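Local coordinates for protein aspartate aminotransferase (Plasmodium falciparum, PDB 3K7Y) that probably catalyses the pyridoxal-phosphate-dependent transfer of the amino group of L-aspartate to 2-oxoglutarate, giving oxaloacetate and L-glutamate, at residues 122-135 against 175-187. Numbering follows the deposited sequence.
With PLP (pyridoxal-5'-phosphate), chain B.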
ATOM      1  N   VAL A 122      22.926   4.878  -7.105  1.00 80.85           N
ATOM      2  CA  VAL A 122      22.097   5.561  -8.083  1.00 78.24           C
ATOM      3  C   VAL A 122      21.844   6.991  -7.620  1.00 77.37           C
ATOM      4  O   VAL A 122      20.995   7.244  -6.770  1.00 76.45           O
ATOM      5  CB  VAL A 122      20.805   4.784  -8.375  1.00 76.70           C
ATOM      6  CG1 VAL A 122      20.071   5.415  -9.523  1.00 75.86           C
ATOM      7  CG2 VAL A 122      21.115   3.344  -8.717  1.00 76.31           C
ATOM      8  N   GLU A 123      22.598   7.925  -8.186  1.00 77.09           N
ATOM      9  CA  GLU A 123      22.592   9.298  -7.702  1.00 76.57           C
ATOM     10  C   GLU A 123      21.762  10.231  -8.574  1.00 74.48           C
ATOM     11  O   GLU A 123      21.357  11.316  -8.138  1.00 74.38           O
ATOM     12  CB  GLU A 123      24.022   9.822  -7.596  1.00 78.74           C
ATOM     13  CG  GLU A 123      24.154  11.003  -6.658  1.00 82.08           C
ATOM     14  CD  GLU A 123      25.547  11.589  -6.665  1.00 88.34           C
ATOM     15  OE1 GLU A 123      25.708  12.756  -7.120  1.00 90.15           O
ATOM     16  OE2 GLU A 123      26.481  10.877  -6.217  1.00 90.54           O
ATOM     17  N   THR A 124      21.496   9.789  -9.798  1.00 71.96           N
ATOM     18  CA  THR A 124      20.962  10.640 -10.839  1.00 69.56           C
ATOM     19  C   THR A 124      19.993   9.830 -11.667  1.00 66.77           C
ATOM     20  O   THR A 124      20.278   8.677 -11.995  1.00 67.14           O
ATOM     21  CB  THR A 124      22.101  11.068 -11.760  1.00 71.31           C
ATOM     22  OG1 THR A 124      23.122  10.056 -11.730  1.00 72.34           O
ATOM     23  CG2 THR A 124      22.716  12.390 -11.312  1.00 72.38           C
ATOM     24  N   LEU A 125      18.852  10.429 -12.013  1.00 63.76           N
ATOM     25  CA  LEU A 125      17.832   9.790 -12.872  1.00 60.12           C
ATOM     26  C   LEU A 125      17.437  10.716 -13.990  1.00 58.62           C
ATOM     27  O   LEU A 125      17.152  11.890 -13.754  1.00 58.62           O
ATOM     28  CB  LEU A 125      16.572   9.423 -12.084  1.00 58.76           C
ATOM     29  CG  LEU A 125      16.655   8.256 -11.097  1.00 57.73           C
ATOM     30  CD1 LEU A 125      15.971   8.644  -9.830  1.00 56.88           C
ATOM     31  CD2 LEU A 125      16.054   6.974 -11.641  1.00 55.06           C
ATOM     32  N   TYR A 126      17.427  10.182 -15.205  1.00 56.67           N
ATOM     33  CA  TYR A 126      16.964  10.928 -16.353  1.00 55.27           C
ATOM     34  C   TYR A 126      15.490  10.674 -16.651  1.00 54.01           C
ATOM     35  O   TYR A 126      14.980   9.541 -16.534  1.00 53.23           O
ATOM     36  CB  TYR A 126      17.838  10.644 -17.566  1.00 55.82           C
ATOM     37  CG  TYR A 126      19.246  11.138 -17.355  1.00 56.35           C
ATOM     38  CD1 TYR A 126      19.585  12.481 -17.562  1.00 55.63           C
ATOM     39  CD2 TYR A 126      20.235  10.270 -16.927  1.00 57.07           C
ATOM     40  CE1 TYR A 126      20.872  12.933 -17.349  1.00 56.98           C
ATOM     41  CE2 TYR A 126      21.524  10.712 -16.709  1.00 59.34           C
ATOM     42  CZ  TYR A 126      21.843  12.038 -16.918  1.00 59.27           C
ATOM     43  OH  TYR A 126      23.144  12.430 -16.669  1.00 61.61           O
ATOM     44  N   VAL A 127      14.810  11.752 -17.026  1.00 52.89           N
ATOM     45  CA  VAL A 127      13.393  11.700 -17.291  1.00 51.54           C
ATOM     46  C   VAL A 127      13.158  12.454 -18.604  1.00 51.71           C
ATOM     47  O   VAL A 127      13.875  13.403 -18.889  1.00 52.60           O
ATOM     48  CB  VAL A 127      12.628  12.267 -16.067  1.00 50.75           C
ATOM     49  CG1 VAL A 127      12.272  13.715 -16.246  1.00 51.45           C
ATOM     50  CG2 VAL A 127      11.404  11.473 -15.802  1.00 50.68           C
ATOM     51  N   THR A 128      12.215  12.027 -19.437  1.00 51.26           N
ATOM     52  CA  THR A 128      12.047  12.711 -20.739  1.00 52.00           C
ATOM     53  C   THR A 128      11.201  13.964 -20.553  1.00 52.68           C
ATOM     54  O   THR A 128      10.252  13.955 -19.775  1.00 52.44           O
ATOM     55  CB  THR A 128      11.442  11.805 -21.879  1.00 51.66           C
ATOM     56  OG1 THR A 128      10.159  11.284 -21.498  1.00 50.67           O
ATOM     57  CG2 THR A 128      12.364  10.652 -22.231  1.00 50.68           C
ATOM     58  N   ASN A 129      11.537  15.042 -21.249  1.00 54.03           N
ATOM     59  CA  ASN A 129      10.775  16.273 -21.093  1.00 55.08           C
ATOM     60  C   ASN A 129       9.623  16.378 -22.066  1.00 55.42           C
ATOM     61  O   ASN A 129       9.813  16.134 -23.248  1.00 56.40           O
ATOM     62  CB  ASN A 129      11.663  17.502 -21.216  1.00 56.27           C
ATOM     63  CG  ASN A 129      10.861  18.774 -21.191  1.00 58.36           C
ATOM     64  OD1 ASN A 129      10.250  19.139 -22.193  1.00 62.80           O
ATOM     65  ND2 ASN A 129      10.830  19.448 -20.048  1.00 59.16           N
ATOM     66  N   PRO A 130       8.418  16.755 -21.585  1.00 55.50           N
ATOM     67  CA  PRO A 130       8.062  17.016 -20.204  1.00 55.32           C
ATOM     68  C   PRO A 130       7.658  15.685 -19.557  1.00 55.03           C
ATOM     69  O   PRO A 130       7.300  14.732 -20.270  1.00 54.44           O
ATOM     70  CB  PRO A 130       6.865  17.953 -20.327  1.00 55.45           C
ATOM     71  CG  PRO A 130       6.179  17.506 -21.577  1.00 55.97           C
ATOM     72  CD  PRO A 130       7.239  16.867 -22.469  1.00 55.87           C
ATOM     73  N   PRO A 131       7.741  15.605 -18.217  1.00 55.11           N
ATOM     74  CA  PRO A 131       7.622  14.321 -17.519  1.00 54.57           C
ATOM     75  C   PRO A 131       6.291  14.161 -16.828  1.00 54.81           C
ATOM     76  O   PRO A 131       5.674  15.156 -16.475  1.00 56.16           O
ATOM     77  CB  PRO A 131       8.694  14.432 -16.448  1.00 54.40           C
ATOM     78  CG  PRO A 131       8.871  15.967 -16.229  1.00 55.47           C
ATOM     79  CD  PRO A 131       8.117  16.693 -17.298  1.00 55.31           C
ATOM     80  N   TYR A 132       5.849  12.926 -16.618  1.00 54.53           N
ATOM     81  CA  TYR A 132       4.702  12.694 -15.763  1.00 54.05           C
ATOM     82  C   TYR A 132       4.992  13.376 -14.421  1.00 54.50           C
ATOM     83  O   TYR A 132       5.984  13.046 -13.769  1.00 54.43           O
ATOM     84  CB  TYR A 132       4.497  11.199 -15.587  1.00 53.12           C
ATOM     85  CG  TYR A 132       3.452  10.843 -14.568  1.00 52.95           C
ATOM     86  CD1 TYR A 132       3.698   9.857 -13.631  1.00 53.83           C
ATOM     87  CD2 TYR A 132       2.227  11.503 -14.524  1.00 52.70           C
ATOM     88  CE1 TYR A 132       2.755   9.523 -12.688  1.00 54.52           C
ATOM     89  CE2 TYR A 132       1.281  11.183 -13.581  1.00 52.91           C
ATOM     90  CZ  TYR A 132       1.554  10.192 -12.669  1.00 54.66           C
ATOM     91  OH  TYR A 132       0.636   9.842 -11.715  1.00 57.84           O
ATOM     92  N   ILE A 133       4.143  14.334 -14.028  1.00 55.32           N
ATOM     93  CA  ILE A 133       4.347  15.126 -12.797  1.00 55.88           C
ATOM     94  C   ILE A 133       4.813  14.338 -11.603  1.00 55.14           C
ATOM     95  O   ILE A 133       5.866  14.656 -11.056  1.00 55.98           O
ATOM     96  CB  ILE A 133       3.110  15.919 -12.344  1.00 56.67           C
ATOM     97  CG1 ILE A 133       1.836  15.342 -12.997  1.00 58.04           C
ATOM     98  CG2 ILE A 133       3.335  17.406 -12.622  1.00 57.64           C
ATOM     99  CD1 ILE A 133       0.487  15.791 -12.387  1.00 58.89           C
ATOM    100  N   ASN A 134       4.056  13.325 -11.183  1.00 54.04           N
ATOM    101  CA  ASN A 134       4.455  12.600  -9.976  1.00 53.32           C
ATOM    102  C   ASN A 134       5.885  12.051 -10.048  1.00 52.77           C
ATOM    103  O   ASN A 134       6.640  12.194  -9.079  1.00 53.60           O
ATOM    104  CB  ASN A 134       3.436  11.544  -9.529  1.00 52.99           C
ATOM    105  CG  ASN A 134       3.086  11.664  -8.034  1.00 54.96           C
ATOM    106  OD1 ASN A 134       1.994  11.268  -7.587  1.00 57.91           O
ATOM    107  ND2 ASN A 134       3.999  12.245  -7.263  1.00 56.10           N
ATOM    108  N   HIS A 135       6.301  11.497 -11.182  1.00 51.53           N
ATOM    109  CA  HIS A 135       7.698  11.131 -11.306  1.00 51.69           C
ATOM    110  C   HIS A 135       8.583  12.219 -10.690  1.00 51.99           C
ATOM    111  O   HIS A 135       9.457  11.921  -9.868  1.00 52.40           O
ATOM    112  CB  HIS A 135       8.122  10.907 -12.765  1.00 52.61           C
ATOM    113  CG  HIS A 135       7.535   9.684 -13.408  1.00 53.89           C
ATOM    114  ND1 HIS A 135       6.822   8.730 -12.709  1.00 55.23           N
ATOM    115  CD2 HIS A 135       7.581   9.251 -14.689  1.00 55.12           C
ATOM    116  CE1 HIS A 135       6.434   7.775 -13.535  1.00 53.99           C
ATOM    117  NE2 HIS A 135       6.883   8.067 -14.743  1.00 55.28           N
ATOM    118  N   SER A 175      23.431   5.306 -17.555  1.00 71.16           N
ATOM    119  CA  SER A 175      22.530   6.209 -16.883  1.00 69.07           C
ATOM    120  C   SER A 175      21.197   5.502 -16.752  1.00 66.94           C
ATOM    121  O   SER A 175      20.840   4.637 -17.557  1.00 66.67           O
ATOM    122  CB  SER A 175      22.369   7.509 -17.652  1.00 69.14           C
ATOM    123  OG  SER A 175      23.620   8.163 -17.780  1.00 71.38           O
ATOM    124  N   SER A 176      20.476   5.857 -15.705  1.00 64.96           N
ATOM    125  CA  SER A 176      19.196   5.264 -15.427  1.00 62.62           C
ATOM    126  C   SER A 176      18.180   6.191 -16.040  1.00 61.16           C
ATOM    127  O   SER A 176      18.212   7.395 -15.783  1.00 61.33           O
ATOM    128  CB  SER A 176      19.001   5.161 -13.917  1.00 62.40           C
ATOM    129  OG  SER A 176      20.236   4.865 -13.280  1.00 63.63           O
ATOM    130  N   VAL A 177      17.296   5.645 -16.870  1.00 59.56           N
ATOM    131  CA  VAL A 177      16.335   6.470 -17.604  1.00 57.98           C
ATOM    132  C   VAL A 177      14.929   5.894 -17.539  1.00 56.57           C
ATOM    133  O   VAL A 177      14.732   4.686 -17.688  1.00 56.76           O
ATOM    134  CB  VAL A 177      16.738   6.655 -19.090  1.00 58.53           C
ATOM    135  CG1 VAL A 177      15.751   7.565 -19.812  1.00 58.10           C
ATOM    136  CG2 VAL A 177      18.123   7.220 -19.194  1.00 58.99           C
ATOM    137  N   ILE A 178      13.958   6.780 -17.326  1.00 55.22           N
ATOM    138  CA  ILE A 178      12.536   6.428 -17.317  1.00 53.17           C
ATOM    139  C   ILE A 178      11.896   6.771 -18.667  1.00 53.14           C
ATOM    140  O   ILE A 178      11.967   7.905 -19.135  1.00 53.27           O
ATOM    141  CB  ILE A 178      11.799   7.160 -16.182  1.00 52.15           C
ATOM    142  CG1 ILE A 178      12.275   6.649 -14.824  1.00 50.80           C
ATOM    143  CG2 ILE A 178      10.297   7.002 -16.324  1.00 51.40           C
ATOM    144  CD1 ILE A 178      12.216   7.695 -13.724  1.00 49.61           C
ATOM    145  N   LEU A 179      11.284   5.779 -19.295  1.00 52.80           N
ATOM    146  CA  LEU A 179      10.668   5.986 -20.586  1.00 53.01           C
ATOM    147  C   LEU A 179       9.214   5.600 -20.546  1.00 52.95           C
ATOM    148  O   LEU A 179       8.836   4.527 -20.016  1.00 53.01           O
ATOM    149  CB  LEU A 179      11.372   5.184 -21.679  1.00 53.47           C
ATOM    150  CG  LEU A 179      12.758   5.664 -22.094  1.00 54.93           C
ATOM    151  CD1 LEU A 179      13.395   4.709 -23.082  1.00 55.66           C
ATOM    152  CD2 LEU A 179      12.737   7.092 -22.665  1.00 57.03           C
ATOM    153  N   GLN A 180       8.408   6.499 -21.101  1.00 52.92           N
ATOM    154  CA  GLN A 180       7.031   6.216 -21.464  1.00 52.85           C
ATOM    155  C   GLN A 180       7.047   6.100 -22.975  1.00 53.72           C
ATOM    156  O   GLN A 180       7.239   7.096 -23.683  1.00 54.11           O
ATOM    157  CB  GLN A 180       6.103   7.357 -21.056  1.00 52.57           C
ATOM    158  CG  GLN A 180       6.044   7.664 -19.606  1.00 50.37           C
ATOM    159  CD  GLN A 180       4.969   8.687 -19.307  1.00 51.96           C
ATOM    160  OE1 GLN A 180       5.258   9.798 -18.854  1.00 52.84           O
ATOM    161  NE2 GLN A 180       3.711   8.317 -19.562  1.00 51.95           N
ATOM    162  N   ILE A 181       6.866   4.881 -23.460  1.00 54.16           N
ATOM    163  CA  ILE A 181       7.019   4.587 -24.871  1.00 55.33           C
ATOM    164  C   ILE A 181       5.708   4.670 -25.624  1.00 56.81           C
ATOM    165  O   ILE A 181       5.699   4.718 -26.856  1.00 58.49           O
ATOM    166  CB  ILE A 181       7.566   3.194 -25.059  1.00 55.57           C
ATOM    167  CG1 ILE A 181       6.598   2.168 -24.475  1.00 54.65           C
ATOM    168  CG2 ILE A 181       8.933   3.095 -24.424  1.00 56.04           C
ATOM    169  CD1 ILE A 181       7.070   0.780 -24.598  1.00 55.42           C
ATOM    170  N   SER A 182       4.602   4.677 -24.887  1.00 57.13           N
ATOM    171  CA  SER A 182       3.277   4.648 -25.478  1.00 58.05           C
ATOM    172  C   SER A 182       2.323   5.369 -24.549  1.00 57.56           C
ATOM    173  O   SER A 182       2.550   5.411 -23.350  1.00 56.38           O
ATOM    174  CB  SER A 182       2.840   3.197 -25.701  1.00 58.82           C
ATOM    175  OG  SER A 182       1.565   3.121 -26.317  1.00 60.36           O
ATOM    176  N   CYS A 183       1.277   5.956 -25.125  1.00 58.86           N
ATOM    177  CA  CYS A 183       0.252   6.708 -24.389  1.00 59.34           C
ATOM    178  C   CYS A 183       0.784   7.779 -23.439  1.00 58.59           C
ATOM    179  O   CYS A 183       0.192   8.038 -22.391  1.00 58.51           O
ATOM    180  CB  CYS A 183      -0.678   5.751 -23.655  1.00 59.53           C
ATOM    181  SG  CYS A 183      -1.501   4.663 -24.802  1.00 62.05           S
ATOM    182  N   TYR A 184       1.887   8.407 -23.836  1.00 58.65           N
ATOM    183  CA  TYR A 184       2.624   9.347 -23.009  1.00 58.13           C
ATOM    184  C   TYR A 184       1.716  10.262 -22.201  1.00 58.47           C
ATOM    185  O   TYR A 184       0.754  10.826 -22.724  1.00 59.62           O
ATOM    186  CB  TYR A 184       3.543  10.183 -23.886  1.00 58.21           C
ATOM    187  CG  TYR A 184       4.696  10.811 -23.152  1.00 58.61           C
ATOM    188  CD1 TYR A 184       4.500  11.873 -22.266  1.00 58.36           C
ATOM    189  CD2 TYR A 184       6.001  10.351 -23.348  1.00 59.99           C
ATOM    190  CE1 TYR A 184       5.579  12.462 -21.590  1.00 57.85           C
ATOM    191  CE2 TYR A 184       7.100  10.942 -22.675  1.00 58.97           C
ATOM    192  CZ  TYR A 184       6.877  11.995 -21.804  1.00 57.98           C
ATOM    193  OH  TYR A 184       7.950  12.567 -21.147  1.00 56.45           O
ATOM    194  N   ASN A 185       2.028  10.380 -20.916  1.00 58.26           N
ATOM    195  CA  ASN A 185       1.350  11.298 -20.003  1.00 58.42           C
ATOM    196  C   ASN A 185       2.303  12.405 -19.536  1.00 58.74           C
ATOM    197  O   ASN A 185       3.231  12.135 -18.784  1.00 57.58           O
ATOM    198  CB  ASN A 185       0.804  10.519 -18.806  1.00 57.51           C
ATOM    199  CG  ASN A 185       0.047  11.393 -17.827  1.00 56.66           C
ATOM    200  OD1 ASN A 185       0.202  12.614 -17.804  1.00 56.40           O
ATOM    201  ND2 ASN A 185      -0.780  10.766 -17.005  1.00 55.01           N
ATOM    202  N   PRO A 186       2.060  13.664 -19.956  1.00 60.42           N
ATOM    203  CA  PRO A 186       0.915  14.211 -20.711  1.00 62.06           C
ATOM    204  C   PRO A 186       0.920  14.197 -22.255  1.00 63.79           C
ATOM    205  O   PRO A 186      -0.162  14.217 -22.840  1.00 64.73           O
ATOM    206  CB  PRO A 186       0.858  15.659 -20.235  1.00 62.33           C
ATOM    207  CG  PRO A 186       2.276  15.994 -19.960  1.00 61.99           C
ATOM    208  CD  PRO A 186       2.944  14.737 -19.459  1.00 60.49           C
ATOM    209  N   CYS A 187       2.087  14.186 -22.907  1.00 64.81           N
ATOM    210  CA  CYS A 187       2.178  14.329 -24.398  1.00 66.76           C
ATOM    211  C   CYS A 187       1.183  13.560 -25.265  1.00 67.33           C
ATOM    212  O   CYS A 187       0.715  14.085 -26.255  1.00 68.51           O
ATOM    213  CB  CYS A 187       3.583  14.017 -24.896  1.00 66.44           C
ATOM    214  SG  CYS A 187       4.758  15.090 -24.123  1.00 70.28           S
TER
HETATM  215  N1  PLP B 406       2.581   6.245 -14.611  1.00 59.51           N
HETATM  216  C2  PLP B 406       1.830   7.025 -15.453  1.00 57.07           C
HETATM  217  C2A PLP B 406       2.472   7.554 -16.678  1.00 55.74           C
HETATM  218  C3  PLP B 406       0.502   7.290 -15.153  1.00 58.25           C
HETATM  219  O3  PLP B 406      -0.255   8.055 -16.004  1.00 58.49           O
HETATM  220  C4  PLP B 406      -0.061   6.773 -13.985  1.00 59.75           C
HETATM  221  C4A PLP B 406      -1.533   6.968 -13.782  1.00 62.37           C
HETATM  222  O4A PLP B 406      -2.317   6.090 -14.169  1.00 65.22           O
HETATM  223  C5  PLP B 406       0.698   5.965 -13.117  1.00 60.08           C
HETATM  224  C6  PLP B 406       2.033   5.719 -13.448  1.00 60.52           C
HETATM  225  C5A PLP B 406       0.182   5.363 -11.807  1.00 59.02           C
HETATM  226  O4P PLP B 406      -1.043   4.653 -11.869  1.00 57.43           O
HETATM  227  P   PLP B 406      -1.760   4.128 -10.514  1.00 56.10           P
HETATM  228  O1P PLP B 406      -2.589   2.903 -10.777  1.00 55.19           O
HETATM  229  O2P PLP B 406      -2.735   5.171 -10.036  1.00 56.20           O
HETATM  230  O3P PLP B 406      -0.675   3.813  -9.509  1.00 53.43           O
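Tyr184 OH is held between two oxygens at the edge of its ring, accepting a hydrogen bond from Thr128 OG1 (2.6 Å) and donating one to Pro130 O whose modelled length is too short to be relied on. A long phenol suits this place, reaching from the 180-187 loop to the end of strand 124-128 and the loop after it, and Thr128 also sets its CG2 against Leu179 CD2 (3.6 Å). Cis peptide bonds precede Pro130 and Pro186 where these loops turn, and Pro130 CD rests on Cys187 SG. Leading into the loops are strands 124-128 and 176-179, parallel neighbours in the mixed central sheet of the large domain of a fold-type I aminotransferase, whose strand ends carry the cofactor site; Tyr126 N to Ser176 O (3.0 Å, 172° at the hydrogen) and Ile178 N to Tyr126 O (3.0 Å) tie them. Right before helix 133-140, Tyr132 lays one ring face over the cofactor pyridine, with CE1 3.8 Å from PLP N1. Asn185 crosses beside that ring, its amide turned 51° from it. With CG anti to the backbone N (chi1 -178°), ND2 reaches PLP O3 (2.9 Å), while Arg380 binds OD1. The N-H donated to O3 would probably stabilise negative charge on that oxygen.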